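Long-range contacts in arginase (Thermus thermophilus, PDB 2EF5), which probably hydrolyses L-arginine to L-ornithine and urea, using two manganese ions per subunit: residues S215-V220 and D259-N264; V114-A119 and V162-V167; A121-P126 and M137-L142. All coordinates share one frame; numbering follows the deposited sequence.

Contact 1 (S215-V220 and D259-N264). With MN (manganese (II) ion), chain G; MN (manganese (II) ion), chain H.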
ATOM      1  N   SER A 215      33.354  -7.708  -5.747  1.00 18.67           N
ATOM      2  CA  SER A 215      33.967  -7.743  -4.431  1.00 19.52           C
ATOM      3  C   SER A 215      33.178  -8.762  -3.621  1.00 19.40           C
ATOM      4  O   SER A 215      32.032  -8.522  -3.248  1.00 20.07           O
ATOM      5  CB  SER A 215      33.909  -6.355  -3.778  1.00 18.25           C
ATOM      6  OG  SER A 215      34.799  -6.292  -2.683  1.00 20.89           O
ATOM      7  N   LEU A 216      33.803  -9.900  -3.348  1.00 19.13           N
ATOM      8  CA  LEU A 216      33.140 -10.975  -2.625  1.00 18.52           C
ATOM      9  C   LEU A 216      33.564 -11.128  -1.167  1.00 18.23           C
ATOM     10  O   LEU A 216      34.701 -11.497  -0.868  1.00 17.37           O
ATOM     11  CB  LEU A 216      33.358 -12.296  -3.386  1.00 17.60           C
ATOM     12  CG  LEU A 216      32.797 -13.605  -2.822  1.00 18.59           C
ATOM     13  CD1 LEU A 216      31.277 -13.520  -2.684  1.00 15.59           C
ATOM     14  CD2 LEU A 216      33.187 -14.753  -3.762  1.00 13.16           C
ATOM     15  N   ASP A 217      32.635 -10.824  -0.265  1.00 18.12           N
ATOM     16  CA  ASP A 217      32.869 -10.955   1.164  1.00 19.30           C
ATOM     17  C   ASP A 217      32.362 -12.346   1.530  1.00 18.62           C
ATOM     18  O   ASP A 217      31.218 -12.687   1.242  1.00 16.91           O
ATOM     19  CB  ASP A 217      32.076  -9.901   1.941  1.00 20.48           C
ATOM     20  CG  ASP A 217      32.426  -9.885   3.412  1.00 23.34           C
ATOM     21  OD1 ASP A 217      32.513 -10.973   4.014  1.00 23.05           O
ATOM     22  OD2 ASP A 217      32.609  -8.788   3.978  1.00 27.22           O
ATOM     23  N   ALA A 218      33.220 -13.145   2.155  1.00 18.76           N
ATOM     24  CA  ALA A 218      32.864 -14.507   2.531  1.00 18.86           C
ATOM     25  C   ALA A 218      31.596 -14.586   3.364  1.00 19.02           C
ATOM     26  O   ALA A 218      30.886 -15.590   3.310  1.00 20.13           O
ATOM     27  CB  ALA A 218      34.022 -15.159   3.297  1.00 17.12           C
ATOM     28  N   ASP A 219      31.303 -13.540   4.131  1.00 18.75           N
ATOM     29  CA  ASP A 219      30.125 -13.579   4.980  1.00 19.19           C
ATOM     30  C   ASP A 219      28.787 -13.514   4.261  1.00 18.59           C
ATOM     31  O   ASP A 219      27.755 -13.566   4.908  1.00 17.72           O
ATOM     32  CB  ASP A 219      30.186 -12.492   6.061  1.00 20.03           C
ATOM     33  CG  ASP A 219      29.938 -11.096   5.521  1.00 22.56           C
ATOM     34  OD1 ASP A 219      29.516 -10.931   4.362  1.00 23.75           O
ATOM     35  OD2 ASP A 219      30.160 -10.144   6.289  1.00 28.49           O
ATOM     36  N   VAL A 220      28.791 -13.403   2.933  1.00 18.73           N
ATOM     37  CA  VAL A 220      27.526 -13.361   2.201  1.00 18.31           C
ATOM     38  C   VAL A 220      26.934 -14.770   2.201  1.00 18.64           C
ATOM     39  O   VAL A 220      25.725 -14.952   2.102  1.00 17.10           O
ATOM     40  CB  VAL A 220      27.721 -12.889   0.736  1.00 16.91           C
ATOM     41  CG1 VAL A 220      28.408 -13.969  -0.084  1.00 16.26           C
ATOM     42  CG2 VAL A 220      26.379 -12.526   0.130  1.00 14.76           C
ATOM     43  N   ASP A 259      37.779  -9.287  -5.660  1.00 18.04           N
ATOM     44  CA  ASP A 259      38.322  -9.279  -4.300  1.00 16.78           C
ATOM     45  C   ASP A 259      37.714 -10.490  -3.598  1.00 16.01           C
ATOM     46  O   ASP A 259      36.524 -10.759  -3.752  1.00 14.92           O
ATOM     47  CB  ASP A 259      37.901  -8.056  -3.469  1.00 18.99           C
ATOM     48  CG  ASP A 259      38.212  -6.734  -4.133  1.00 20.32           C
ATOM     49  OD1 ASP A 259      39.260  -6.605  -4.788  1.00 22.37           O
ATOM     50  OD2 ASP A 259      37.393  -5.812  -3.968  1.00 22.90           O
ATOM     51  N   LEU A 260      38.527 -11.206  -2.828  1.00 16.24           N
ATOM     52  CA  LEU A 260      38.071 -12.353  -2.041  1.00 16.70           C
ATOM     53  C   LEU A 260      38.467 -11.927  -0.634  1.00 16.36           C
ATOM     54  O   LEU A 260      39.625 -12.052  -0.246  1.00 15.08           O
ATOM     55  CB  LEU A 260      38.814 -13.627  -2.445  1.00 17.17           C
ATOM     56  CG  LEU A 260      38.586 -14.128  -3.871  1.00 17.99           C
ATOM     57  CD1 LEU A 260      39.435 -15.375  -4.100  1.00 16.44           C
ATOM     58  CD2 LEU A 260      37.107 -14.450  -4.084  1.00 17.58           C
ATOM     59  N   VAL A 261      37.508 -11.408   0.124  1.00 15.67           N
ATOM     60  CA  VAL A 261      37.806 -10.880   1.448  1.00 17.48           C
ATOM     61  C   VAL A 261      37.105 -11.498   2.649  1.00 18.25           C
ATOM     62  O   VAL A 261      36.206 -12.321   2.519  1.00 17.87           O
ATOM     63  CB  VAL A 261      37.498  -9.361   1.493  1.00 17.70           C
ATOM     64  CG1 VAL A 261      38.257  -8.626   0.383  1.00 19.46           C
ATOM     65  CG2 VAL A 261      35.993  -9.139   1.323  1.00 16.46           C
ATOM     66  N   GLU A 262      37.551 -11.054   3.822  1.00 20.69           N
ATOM     67  CA  GLU A 262      37.010 -11.442   5.119  1.00 21.82           C
ATOM     68  C   GLU A 262      37.104 -12.916   5.532  1.00 22.02           C
ATOM     69  O   GLU A 262      36.381 -13.362   6.423  1.00 21.61           O
ATOM     70  CB  GLU A 262      35.562 -10.950   5.218  1.00 22.56           C
ATOM     71  CG  GLU A 262      35.412  -9.417   5.172  1.00 26.13           C
ATOM     72  CD  GLU A 262      35.814  -8.733   6.479  1.00 28.64           C
ATOM     73  OE1 GLU A 262      35.482  -9.266   7.555  1.00 30.42           O
ATOM     74  OE2 GLU A 262      36.447  -7.655   6.436  1.00 29.74           O
ATOM     75  N   VAL A 263      37.987 -13.674   4.896  1.00 21.89           N
ATOM     76  CA  VAL A 263      38.167 -15.071   5.277  1.00 22.50           C
ATOM     77  C   VAL A 263      38.955 -15.069   6.599  1.00 22.24           C
ATOM     78  O   VAL A 263      40.030 -14.471   6.686  1.00 21.30           O
ATOM     79  CB  VAL A 263      38.962 -15.852   4.197  1.00 22.64           C
ATOM     80  CG1 VAL A 263      39.236 -17.271   4.672  1.00 21.55           C
ATOM     81  CG2 VAL A 263      38.175 -15.876   2.894  1.00 21.08           C
ATOM     82  N   ASN A 264      38.419 -15.731   7.621  1.00 22.56           N
ATOM     83  CA  ASN A 264      39.073 -15.779   8.930  1.00 23.46           C
ATOM     84  C   ASN A 264      39.280 -17.233   9.339  1.00 23.44           C
ATOM     85  O   ASN A 264      38.401 -17.853   9.933  1.00 21.16           O
ATOM     86  CB  ASN A 264      38.211 -15.066   9.977  1.00 25.15           C
ATOM     87  CG  ASN A 264      38.956 -14.820  11.280  1.00 26.99           C
ATOM     88  OD1 ASN A 264      39.891 -15.540  11.617  1.00 28.22           O
ATOM     89  ND2 ASN A 264      38.533 -13.801  12.025  1.00 29.88           N
TER
HETATM   90 MN    MN G1101      30.604  -8.197   5.332  1.00 42.16          MN
HETATM   91 MN    MN H1102      32.217  -6.391   3.659  1.00 28.24          MN
HETATM   92  O   HOH W   1      32.959 -10.634   7.090  1.00 27.35           O

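Contact 2 (V114-A119 and V162-V167). With MN (manganese (II) ion), chain H; MN (manganese (II) ion), chain G.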
ATOM      1  N   VAL A 114      30.373  -1.868  -9.949  1.00 23.61           N
ATOM      2  CA  VAL A 114      30.821  -2.610  -8.775  1.00 23.29           C
ATOM      3  C   VAL A 114      29.723  -3.516  -8.239  1.00 22.55           C
ATOM      4  O   VAL A 114      28.644  -3.053  -7.886  1.00 23.06           O
ATOM      5  CB  VAL A 114      31.260  -1.653  -7.642  1.00 23.28           C
ATOM      6  CG1 VAL A 114      31.634  -2.457  -6.377  1.00 23.15           C
ATOM      7  CG2 VAL A 114      32.439  -0.807  -8.104  1.00 22.78           C
ATOM      8  N   VAL A 115      30.002  -4.811  -8.188  1.00 22.13           N
ATOM      9  CA  VAL A 115      29.047  -5.779  -7.668  1.00 20.33           C
ATOM     10  C   VAL A 115      29.586  -6.173  -6.291  1.00 20.95           C
ATOM     11  O   VAL A 115      30.580  -6.891  -6.190  1.00 20.52           O
ATOM     12  CB  VAL A 115      28.957  -7.026  -8.589  1.00 20.35           C
ATOM     13  CG1 VAL A 115      27.895  -7.991  -8.060  1.00 19.61           C
ATOM     14  CG2 VAL A 115      28.610  -6.599 -10.022  1.00 20.06           C
ATOM     15  N   TRP A 116      28.936  -5.679  -5.239  1.00 19.65           N
ATOM     16  CA  TRP A 116      29.350  -5.927  -3.857  1.00 20.00           C
ATOM     17  C   TRP A 116      28.497  -7.059  -3.292  1.00 19.15           C
ATOM     18  O   TRP A 116      27.314  -6.875  -2.998  1.00 19.78           O
ATOM     19  CB  TRP A 116      29.171  -4.628  -3.060  1.00 20.83           C
ATOM     20  CG  TRP A 116      29.991  -4.482  -1.811  1.00 19.80           C
ATOM     21  CD1 TRP A 116      29.629  -4.845  -0.540  1.00 21.14           C
ATOM     22  CD2 TRP A 116      31.292  -3.861  -1.695  1.00 19.71           C
ATOM     23  NE1 TRP A 116      30.609  -4.471   0.360  1.00 19.77           N
ATOM     24  CE2 TRP A 116      31.619  -3.871  -0.313  1.00 20.78           C
ATOM     25  CE3 TRP A 116      32.168  -3.286  -2.620  1.00 20.56           C
ATOM     26  CZ2 TRP A 116      32.845  -3.332   0.153  1.00 20.92           C
ATOM     27  CZ3 TRP A 116      33.384  -2.759  -2.143  1.00 20.06           C
ATOM     28  CH2 TRP A 116      33.699  -2.777  -0.766  1.00 23.38           C
ATOM     29  N   VAL A 117      29.103  -8.236  -3.168  1.00 18.28           N
ATOM     30  CA  VAL A 117      28.408  -9.432  -2.691  1.00 18.22           C
ATOM     31  C   VAL A 117      28.827  -9.577  -1.241  1.00 17.81           C
ATOM     32  O   VAL A 117      29.920 -10.056  -0.925  1.00 17.15           O
ATOM     33  CB  VAL A 117      28.820 -10.647  -3.554  1.00 18.19           C
ATOM     34  CG1 VAL A 117      27.862 -11.800  -3.338  1.00 17.41           C
ATOM     35  CG2 VAL A 117      28.844 -10.231  -5.018  1.00 18.56           C
ATOM     36  N   ASP A 118      27.913  -9.186  -0.361  1.00 17.51           N
ATOM     37  CA  ASP A 118      28.217  -9.106   1.052  1.00 18.12           C
ATOM     38  C   ASP A 118      26.956  -9.194   1.898  1.00 17.61           C
ATOM     39  O   ASP A 118      25.872  -8.827   1.444  1.00 16.21           O
ATOM     40  CB  ASP A 118      28.830  -7.727   1.245  1.00 20.88           C
ATOM     41  CG  ASP A 118      29.692  -7.618   2.456  1.00 22.00           C
ATOM     42  OD1 ASP A 118      29.280  -8.047   3.555  1.00 22.41           O
ATOM     43  OD2 ASP A 118      30.792  -7.058   2.276  1.00 22.90           O
ATOM     44  N   ALA A 119      27.100  -9.647   3.142  1.00 19.07           N
ATOM     45  CA  ALA A 119      25.956  -9.716   4.048  1.00 19.24           C
ATOM     46  C   ALA A 119      25.732  -8.293   4.567  1.00 20.90           C
ATOM     47  O   ALA A 119      24.659  -7.974   5.088  1.00 18.75           O
ATOM     48  CB  ALA A 119      26.244 -10.649   5.210  1.00 19.59           C
ATOM     49  N   VAL A 162      26.783   0.963  -8.752  1.00 25.54           N
ATOM     50  CA  VAL A 162      27.024   0.013  -7.669  1.00 25.64           C
ATOM     51  C   VAL A 162      25.778  -0.829  -7.406  1.00 25.98           C
ATOM     52  O   VAL A 162      24.660  -0.326  -7.429  1.00 25.54           O
ATOM     53  CB  VAL A 162      27.398   0.730  -6.347  1.00 25.88           C
ATOM     54  CG1 VAL A 162      27.467  -0.289  -5.192  1.00 24.44           C
ATOM     55  CG2 VAL A 162      28.739   1.449  -6.496  1.00 26.23           C
ATOM     56  N   VAL A 163      25.976  -2.120  -7.170  1.00 24.19           N
ATOM     57  CA  VAL A 163      24.868  -3.016  -6.863  1.00 22.74           C
ATOM     58  C   VAL A 163      25.307  -3.914  -5.716  1.00 22.27           C
ATOM     59  O   VAL A 163      26.379  -4.510  -5.770  1.00 22.68           O
ATOM     60  CB  VAL A 163      24.471  -3.914  -8.074  1.00 23.19           C
ATOM     61  CG1 VAL A 163      23.307  -4.810  -7.688  1.00 23.70           C
ATOM     62  CG2 VAL A 163      24.075  -3.057  -9.278  1.00 20.21           C
ATOM     63  N   LEU A 164      24.486  -3.972  -4.672  1.00 21.38           N
ATOM     64  CA  LEU A 164      24.754  -4.799  -3.504  1.00 20.88           C
ATOM     65  C   LEU A 164      23.888  -6.047  -3.633  1.00 20.67           C
ATOM     66  O   LEU A 164      22.710  -5.948  -3.977  1.00 20.43           O
ATOM     67  CB  LEU A 164      24.378  -4.049  -2.223  1.00 22.04           C
ATOM     68  CG  LEU A 164      25.366  -3.017  -1.676  1.00 24.97           C
ATOM     69  CD1 LEU A 164      24.685  -2.101  -0.655  1.00 25.33           C
ATOM     70  CD2 LEU A 164      26.528  -3.762  -1.026  1.00 26.20           C
ATOM     71  N   VAL A 165      24.467  -7.211  -3.351  1.00 18.86           N
ATOM     72  CA  VAL A 165      23.730  -8.466  -3.446  1.00 17.96           C
ATOM     73  C   VAL A 165      23.966  -9.331  -2.217  1.00 18.88           C
ATOM     74  O   VAL A 165      25.111  -9.568  -1.831  1.00 18.13           O
ATOM     75  CB  VAL A 165      24.163  -9.282  -4.702  1.00 20.25           C
ATOM     76  CG1 VAL A 165      23.329 -10.564  -4.813  1.00 18.28           C
ATOM     77  CG2 VAL A 165      24.019  -8.435  -5.965  1.00 21.07           C
ATOM     78  N   GLY A 166      22.876  -9.793  -1.610  1.00 18.24           N
ATOM     79  CA  GLY A 166      22.965 -10.659  -0.448  1.00 19.43           C
ATOM     80  C   GLY A 166      22.910  -9.979   0.907  1.00 21.28           C
ATOM     81  O   GLY A 166      23.056 -10.641   1.930  1.00 18.92           O
ATOM     82  N   VAL A 167      22.686  -8.668   0.922  1.00 20.46           N
ATOM     83  CA  VAL A 167      22.651  -7.923   2.175  1.00 22.09           C
ATOM     84  C   VAL A 167      21.556  -8.385   3.130  1.00 22.81           C
ATOM     85  O   VAL A 167      20.417  -8.616   2.721  1.00 23.91           O
ATOM     86  CB  VAL A 167      22.494  -6.406   1.906  1.00 22.02           C
ATOM     87  CG1 VAL A 167      22.320  -5.659   3.203  1.00 23.52           C
ATOM     88  CG2 VAL A 167      23.717  -5.893   1.168  1.00 21.62           C
TER
HETATM   89 MN    MN H1102      32.217  -6.391   3.659  1.00 28.24          MN
HETATM   90 MN    MN G1101      30.604  -8.197   5.332  1.00 42.16          MN

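Contact 3 (A121-P126 and M137-L142). With MN (manganese (II) ion), chain H.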
ATOM      1  N   ALA A 121      26.505  -3.851   3.861  1.00 24.62           N
ATOM      2  CA  ALA A 121      26.613  -2.857   2.797  1.00 25.42           C
ATOM      3  C   ALA A 121      27.915  -2.066   2.846  1.00 24.95           C
ATOM      4  O   ALA A 121      28.304  -1.457   1.849  1.00 25.37           O
ATOM      5  CB  ALA A 121      25.431  -1.902   2.863  1.00 25.76           C
ATOM      6  N   ASP A 122      28.584  -2.082   3.995  1.00 23.67           N
ATOM      7  CA  ASP A 122      29.839  -1.351   4.173  1.00 25.07           C
ATOM      8  C   ASP A 122      29.684   0.067   3.637  1.00 24.87           C
ATOM      9  O   ASP A 122      30.599   0.606   3.007  1.00 24.89           O
ATOM     10  CB  ASP A 122      30.985  -2.042   3.428  1.00 24.75           C
ATOM     11  CG  ASP A 122      31.269  -3.434   3.954  1.00 24.62           C
ATOM     12  OD1 ASP A 122      31.217  -3.630   5.186  1.00 24.77           O
ATOM     13  OD2 ASP A 122      31.558  -4.327   3.135  1.00 22.67           O
ATOM     14  N   PHE A 123      28.524   0.662   3.899  1.00 23.93           N
ATOM     15  CA  PHE A 123      28.221   2.000   3.421  1.00 26.09           C
ATOM     16  C   PHE A 123      28.144   3.046   4.540  1.00 27.66           C
ATOM     17  O   PHE A 123      27.430   4.046   4.417  1.00 27.71           O
ATOM     18  CB  PHE A 123      26.903   1.976   2.650  1.00 24.52           C
ATOM     19  CG  PHE A 123      26.872   2.910   1.469  1.00 25.57           C
ATOM     20  CD1 PHE A 123      27.579   2.611   0.314  1.00 25.15           C
ATOM     21  CD2 PHE A 123      26.134   4.085   1.515  1.00 24.51           C
ATOM     22  CE1 PHE A 123      27.552   3.470  -0.785  1.00 26.18           C
ATOM     23  CE2 PHE A 123      26.099   4.952   0.431  1.00 24.25           C
ATOM     24  CZ  PHE A 123      26.808   4.647  -0.725  1.00 26.48           C
ATOM     25  N   ASN A 124      28.872   2.815   5.627  1.00 29.80           N
ATOM     26  CA  ASN A 124      28.884   3.754   6.750  1.00 31.95           C
ATOM     27  C   ASN A 124      29.874   4.896   6.521  1.00 33.05           C
ATOM     28  O   ASN A 124      30.784   4.801   5.694  1.00 32.36           O
ATOM     29  CB  ASN A 124      29.267   3.031   8.050  1.00 31.92           C
ATOM     30  CG  ASN A 124      28.082   2.391   8.741  1.00 32.42           C
ATOM     31  OD1 ASN A 124      28.141   1.232   9.154  1.00 34.69           O
ATOM     32  ND2 ASN A 124      27.003   3.149   8.890  1.00 32.40           N
ATOM     33  N   THR A 125      29.674   5.981   7.258  1.00 35.49           N
ATOM     34  CA  THR A 125      30.563   7.133   7.212  1.00 36.88           C
ATOM     35  C   THR A 125      30.974   7.330   8.660  1.00 37.42           C
ATOM     36  O   THR A 125      30.417   6.689   9.552  1.00 37.10           O
ATOM     37  CB  THR A 125      29.844   8.404   6.716  1.00 38.35           C
ATOM     38  OG1 THR A 125      28.682   8.647   7.520  1.00 40.21           O
ATOM     39  CG2 THR A 125      29.442   8.251   5.265  1.00 38.34           C
ATOM     40  N   PRO A 126      31.963   8.197   8.922  1.00 38.90           N
ATOM     41  CA  PRO A 126      32.359   8.386  10.319  1.00 39.64           C
ATOM     42  C   PRO A 126      31.161   8.783  11.174  1.00 40.51           C
ATOM     43  O   PRO A 126      31.079   8.440  12.352  1.00 40.77           O
ATOM     44  CB  PRO A 126      33.408   9.484  10.226  1.00 40.56           C
ATOM     45  CG  PRO A 126      34.078   9.169   8.918  1.00 40.42           C
ATOM     46  CD  PRO A 126      32.883   8.903   8.014  1.00 39.48           C
ATOM     47  N   MET A 137      33.097   0.907   6.073  1.00 27.48           N
ATOM     48  CA  MET A 137      32.870   2.112   5.270  1.00 27.77           C
ATOM     49  C   MET A 137      33.488   2.123   3.858  1.00 25.97           C
ATOM     50  O   MET A 137      33.289   3.085   3.118  1.00 27.01           O
ATOM     51  CB  MET A 137      33.422   3.347   6.004  1.00 28.51           C
ATOM     52  CG  MET A 137      33.462   3.259   7.519  1.00 31.52           C
ATOM     53  SD  MET A 137      34.308   4.690   8.256  1.00 35.60           S
ATOM     54  CE  MET A 137      33.379   4.877   9.777  1.00 31.30           C
ATOM     55  N   PRO A 138      34.207   1.058   3.454  1.00 25.29           N
ATOM     56  CA  PRO A 138      34.813   1.086   2.115  1.00 24.40           C
ATOM     57  C   PRO A 138      33.943   1.405   0.905  1.00 24.33           C
ATOM     58  O   PRO A 138      34.373   2.144   0.020  1.00 23.66           O
ATOM     59  CB  PRO A 138      35.479  -0.286   2.009  1.00 25.04           C
ATOM     60  CG  PRO A 138      34.573  -1.153   2.802  1.00 24.59           C
ATOM     61  CD  PRO A 138      34.301  -0.300   4.025  1.00 25.00           C
ATOM     62  N   LEU A 139      32.739   0.841   0.842  1.00 23.47           N
ATOM     63  CA  LEU A 139      31.879   1.099  -0.305  1.00 23.49           C
ATOM     64  C   LEU A 139      31.425   2.551  -0.316  1.00 23.07           C
ATOM     65  O   LEU A 139      31.280   3.148  -1.374  1.00 23.89           O
ATOM     66  CB  LEU A 139      30.663   0.164  -0.306  1.00 22.25           C
ATOM     67  CG  LEU A 139      29.777   0.224  -1.563  1.00 22.22           C
ATOM     68  CD1 LEU A 139      30.629   0.064  -2.815  1.00 21.67           C
ATOM     69  CD2 LEU A 139      28.726  -0.874  -1.505  1.00 19.65           C
ATOM     70  N   ALA A 140      31.193   3.114   0.864  1.00 24.91           N
ATOM     71  CA  ALA A 140      30.784   4.513   0.955  1.00 25.14           C
ATOM     72  C   ALA A 140      31.938   5.347   0.412  1.00 24.50           C
ATOM     73  O   ALA A 140      31.758   6.155  -0.493  1.00 26.03           O
ATOM     74  CB  ALA A 140      30.495   4.885   2.400  1.00 23.81           C
ATOM     75  N   VAL A 141      33.130   5.126   0.958  1.00 24.99           N
ATOM     76  CA  VAL A 141      34.324   5.844   0.525  1.00 25.18           C
ATOM     77  C   VAL A 141      34.477   5.770  -0.994  1.00 25.95           C
ATOM     78  O   VAL A 141      34.641   6.791  -1.663  1.00 25.68           O
ATOM     79  CB  VAL A 141      35.596   5.255   1.181  1.00 24.28           C
ATOM     80  CG1 VAL A 141      36.842   5.884   0.574  1.00 25.17           C
ATOM     81  CG2 VAL A 141      35.564   5.497   2.677  1.00 23.24           C
ATOM     82  N   LEU A 142      34.430   4.560  -1.540  1.00 25.28           N
ATOM     83  CA  LEU A 142      34.561   4.383  -2.981  1.00 25.15           C
ATOM     84  C   LEU A 142      33.514   5.205  -3.715  1.00 25.50           C
ATOM     85  O   LEU A 142      33.741   5.652  -4.841  1.00 25.34           O
ATOM     86  CB  LEU A 142      34.405   2.908  -3.360  1.00 24.18           C
ATOM     87  CG  LEU A 142      35.595   2.005  -3.031  1.00 25.06           C
ATOM     88  CD1 LEU A 142      35.178   0.543  -3.146  1.00 25.05           C
ATOM     89  CD2 LEU A 142      36.754   2.308  -3.987  1.00 23.25           C
TER
HETATM   90 MN    MN H1102      32.217  -6.391   3.659  1.00 28.24          MN

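Contact 1 (S215-V220 and D259-N264)
D217 OD2 is gripped by both manganese ions, which each lie 2.5 Å away, while E262 CG of the facing segment packs against it at 3.1 Å. D217 CG stands anti to the backbone N (chi1 -173°), which carries the carboxylate off the strand end to the metals. Its other oxygen stays with the backbone: OD1 accepts from D219 N at 2.8 Å, closing an Asx turn, the donor lying 22° out of the carboxylate plane. That turn starts the 3-10 segment 218-220 and brings D219 OD2 to the chain G manganese, 2.2 Å away. E262 bends at chi2 across D217, and its OE2 is held elsewhere by the backbone N of H96.

Behind the metals the strands run parallel, 15° apart. L216 is bonded through both its N-H and its C=O to strand 259-261, its N donating to D259 O and its O accepting from V261 N at 3.0 Å, and A218 N donates to V261 O. On the face of L216 and L260 their CD2 methyls touch at 3.9 Å; on the face of D217 and V261, V261 CG2 packs on D217 CA. Strand 212-217, helix 239-252 and strand 255-261 form a beta-alpha-beta unit; D217 and D219 sit at the carboxyl end of its first strand, with E262 beside them after the second, the setting of the binuclear manganese site of the arginase fold.

Contact 2 (V114-A119 and V162-V167)
G166 turns the chain of 162-167 through a corner directly beside D118, whose carbonyl O lies 3.2 Å from G166 C. With phi at 94°, a CB on this glycine would crowd the carbonyl O of V165. Past this corner N-H bonds between the segments cease: V167 CA approaches A119 O at 3.5 Å in a CA-H...O contact, V167 CG1 lies against A119 O and CG2 against D118 O.

Before the corner the strands run parallel, 19° apart. V163 and V165 each donate to and accept from the partner strand, binding V114 O, W116 N, W116 O and D118 N; the last bond, D118 N to V165 O, is the longest at 3.2 Å. V115, V117, V163 and V165 share one face, where V203 of helix 196-206 touches V115, V163 and V165.

On the other face W116 and L164 lie side by side and point the same way. L164 CD2 presses obliquely on the indole, 3.3 Å from W116 CD1 and 3.4 Å from W116 CB, a tight fit. W116 CG is anti to the backbone N (chi1 -157°), which leads the ring away from strand 162-165 to stack with that of H96.

No side-chain hydrogen bond or salt bridge links the two segments; backbone bonds and apolar packing hold them together. D118, just past its strand, spends its carboxylate on metal, OD1 on the chain G manganese (2.2 Å) and OD2 on the chain H manganese (2.1 Å), with H120 N also bonding OD1; an apolar, backbone-bonded pair of strands thus carries a bridging carboxylate at its end.

Contact 3 (A121-P126 and M137-L142)
The manganese-binding loop after strand 113-117 lies across the first turn of helix 138-142, and D122 joins the two on both its backbone and its side chain. D122 O faces the amino end of the helix, where it accepts two weak hydrogen bonds, from L139 N at 3.1 Å and from A140 N at 3.4 Å. The partial positive charge expected at this helix end would suit such a carbonyl. CG of D122 is anti to its carbonyl carbon (chi1 -63°), turning the carboxylate away from that bonded oxygen and placing OD2 on the chain H manganese, 2.2 Å away. W116 NE1 also bonds OD2, and should help fix the carboxylate's rotation. The P138 ring crosses the D122 side chain, its CG 3.7 Å from D122 CB.

As in the arginase fold, this loop leaves the carboxyl end of a central strand and carries metal ligands. The residue after D122, F123, packs on helix 138-142 with its ring: A140 CA sits over one face, 4.0 Å from the centroid and 24° off the normal, a CH-pi contact, while L139 CG meets the edge of the ring in its plane, 3.7 Å from CD1. L178 of helix 172-181 also touches the ring, and E174 of that helix accepts from F123 N. F123 O is buried without a polar partner.

M137, in the N-cap position, is pressed against the loop. Its CB lies only 3.0 Å from N124 O, and its chi1 of -27° is far from a staggered value, consistent with strain. The chain then bends at chi3 to lay CE against the T125 carbonyl, 3.5 Å from its O. A140 CB also lies against N124 O.

Along the chain, contact 3 falls between the two segments of contact 2, and contact 1 follows both. Contacts 1 and 2 share the central parallel sheet, where strands 212-217 and 113-117 are neighbours; their centres are 11 Å apart, and backbone bonds join S215 to V115 and D217 to V117. Contact 3 stands about 12 Å from contact 2, centre to centre, and packs on it through L139 and L164. Contacts 1 and 3 do not touch, with centres about 16 Å apart, yet both bind the chain H manganese. The site draws its ligands from 118-122 and 217-219, with H96 completing it, at the carboxyl ends of central strands of the sheet.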